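Long-range contact in hypothetical protein SSO2532 (Sulfolobus solfataricus, PDB 1VPH), which is of unknown function but belongs to the YjbQ-like UPF0047 family, forms a trimer and binds a potassium ion in the crystal: residues 49-54 and 142-147. Residues are numbered along the deposited sequence; the frame is centred on the assembly and turned at random.
Sequences GICLIF and ITVEIL
L52 and E145 face each other in a hydrogen-bonded pair of two antiparallel strands, and their side chains cross at a slant: the CD2 methyl of L52 lies 3.7 Å from OE1 of E145, an apolar branch against a carboxylate oxygen. CG of E145 is anti to the backbone N (chi1 -172°) and the chain beyond stays extended, which carries the carboxylate off the sheet on the face shared with I50, L52, F54, T143 and L147. On this face I50 and L147 run side by side, CG1 of I50 4.2 Å from CB of L147. On the other face the meetings between the two strands are apolar. SG of C51, anti to its backbone N (chi1 171°), reaches diagonally to CG1 of V144 at 3.9 Å, while the CG2 methyls of I53 and I142 meet at 3.6 Å, their side chains pointing the same way. Between the two backbones, reciprocal N-H to O=C bonds join I50 with L147, L52 with E145 and F54 with T143; the shortest runs from T143 N to F54 O at 2.7 Å. Backbone CA-H groups also approach the carbonyls, as at V144 CA to L52 O, 3.4 Å. Helix 34-44 packs on the C51, V144 and I146 face through V37, I40 and S44. The opposite face meets other subunits of the trimer, where L147 packs on L147 of both neighbouring subunits and the F54 ring meets F113 of one of them. Within the antiparallel sheet of the subunit, strand 110-116 flanks 49-54 and strand 14-24 flanks 142-147, leaving this pair in the interior.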
loop_
_atom_site.group_PDB
_atom_site.type_symbol
_atom_site.label_atom_id
_atom_site.label_comp_id
_atom_site.label_asym_id
_atom_site.label_seq_id
_atom_site.Cartn_x
_atom_site.Cartn_y
_atom_site.Cartn_z
ATOM N N GLY C 49 2.486 2.990 18.227
ATOM C CA GLY C 49 3.382 2.537 17.201
ATOM C C GLY C 49 2.616 2.203 15.945
ATOM O O GLY C 49 1.609 2.870 15.626
ATOM N N ILE C 50 3.090 1.185 15.252
ATOM C CA ILE C 50 2.467 0.744 14.035
ATOM C C ILE C 50 2.279 -0.760 14.063
ATOM O O ILE C 50 2.954 -1.482 14.802
ATOM C CB ILE C 50 3.250 1.156 12.761
ATOM C CG1 ILE C 50 4.678 0.629 12.793
ATOM C CG2 ILE C 50 3.285 2.689 12.628
ATOM C CD1 ILE C 50 5.364 0.654 11.452
ATOM N N CYS C 51 1.318 -1.228 13.269
ATOM C CA CYS C 51 1.096 -2.648 13.129
ATOM C C CYS C 51 1.165 -2.928 11.611
ATOM O O CYS C 51 0.340 -2.389 10.833
ATOM C CB CYS C 51 -0.228 -3.042 13.710
ATOM S SG CYS C 51 -0.705 -4.744 13.357
ATOM N N LEU C 52 2.163 -3.719 11.228
ATOM C CA LEU C 52 2.348 -4.243 9.901
ATOM C C LEU C 52 1.725 -5.631 9.794
ATOM O O LEU C 52 2.055 -6.527 10.551
ATOM C CB LEU C 52 3.858 -4.360 9.586
ATOM C CG LEU C 52 4.274 -4.976 8.244
ATOM C CD1 LEU C 52 3.775 -4.135 7.028
ATOM C CD2 LEU C 52 5.792 -5.194 8.107
ATOM N N ILE C 53 0.835 -5.807 8.818
ATOM C CA ILE C 53 0.226 -7.090 8.527
ATOM C C ILE C 53 0.640 -7.461 7.108
ATOM O O ILE C 53 0.283 -6.747 6.155
ATOM C CB ILE C 53 -1.319 -6.961 8.574
ATOM C CG1 ILE C 53 -1.775 -6.408 9.924
ATOM C CG2 ILE C 53 -1.979 -8.300 8.262
ATOM C CD1 ILE C 53 -2.268 -4.993 9.867
ATOM N N PHE C 54 1.384 -8.546 6.973
ATOM C CA PHE C 54 2.202 -8.846 5.769
ATOM C C PHE C 54 2.090 -10.322 5.399
ATOM O O PHE C 54 2.166 -11.184 6.273
ATOM C CB PHE C 54 3.649 -8.439 6.024
ATOM C CG PHE C 54 4.612 -8.798 4.913
ATOM C CD1 PHE C 54 4.871 -7.925 3.850
ATOM C CD2 PHE C 54 5.269 -10.021 4.915
ATOM C CE1 PHE C 54 5.749 -8.302 2.841
ATOM C CE2 PHE C 54 6.152 -10.381 3.873
ATOM C CZ PHE C 54 6.392 -9.506 2.865
ATOM N N ILE C 142 0.489 -15.252 7.505
ATOM C CA ILE C 142 0.456 -13.811 7.682
ATOM C C ILE C 142 1.366 -13.439 8.871
ATOM O O ILE C 142 1.213 -13.977 9.973
ATOM C CB ILE C 142 -0.960 -13.327 8.027
ATOM C CG1 ILE C 142 -1.985 -13.716 6.931
ATOM C CG2 ILE C 142 -1.004 -11.802 8.194
ATOM C CD1 ILE C 142 -3.228 -14.369 7.456
ATOM N N THR C 143 2.310 -12.544 8.635
ATOM C CA THR C 143 3.128 -11.998 9.707
ATOM C C THR C 143 2.461 -10.783 10.256
ATOM O O THR C 143 2.010 -9.917 9.489
ATOM C CB THR C 143 4.499 -11.566 9.136
ATOM O OG1 THR C 143 5.117 -12.744 8.605
ATOM C CG2 THR C 143 5.386 -10.948 10.200
ATOM N N VAL C 144 2.442 -10.678 11.586
ATOM C CA VAL C 144 1.935 -9.496 12.237
ATOM C C VAL C 144 3.089 -8.944 13.032
ATOM O O VAL C 144 3.576 -9.598 13.907
ATOM C CB VAL C 144 0.746 -9.799 13.146
ATOM C CG1 VAL C 144 0.207 -8.555 13.833
ATOM C CG2 VAL C 144 -0.397 -10.524 12.347
ATOM N N GLU C 145 3.478 -7.717 12.736
ATOM C CA GLU C 145 4.576 -7.082 13.466
ATOM C C GLU C 145 4.097 -5.786 14.106
ATOM O O GLU C 145 3.534 -4.931 13.428
ATOM C CB GLU C 145 5.698 -6.824 12.494
ATOM C CG GLU C 145 6.978 -6.335 13.147
ATOM C CD GLU C 145 8.075 -5.984 12.130
ATOM O OE1 GLU C 145 7.912 -6.238 10.906
ATOM O OE2 GLU C 145 9.139 -5.479 12.563
ATOM N N ILE C 146 4.317 -5.638 15.407
ATOM C CA ILE C 146 4.025 -4.391 16.094
ATOM C C ILE C 146 5.366 -3.736 16.434
ATOM O O ILE C 146 6.281 -4.380 16.898
ATOM C CB ILE C 146 3.152 -4.570 17.365
ATOM C CG1 ILE C 146 1.821 -5.283 16.997
ATOM C CG2 ILE C 146 2.757 -3.226 17.886
ATOM C CD1 ILE C 146 1.876 -6.731 17.110
ATOM N N LEU C 147 5.467 -2.447 16.163
ATOM C CA LEU C 147 6.718 -1.713 16.405
ATOM C C LEU C 147 6.365 -0.388 17.060
ATOM O O LEU C 147 5.461 0.279 16.586
ATOM C CB LEU C 147 7.430 -1.565 15.068
ATOM C CG LEU C 147 8.891 -1.121 14.921
ATOM C CD1 LEU C 147 9.585 -1.903 13.858
ATOM C CD2 LEU C 147 8.969 0.370 14.574
#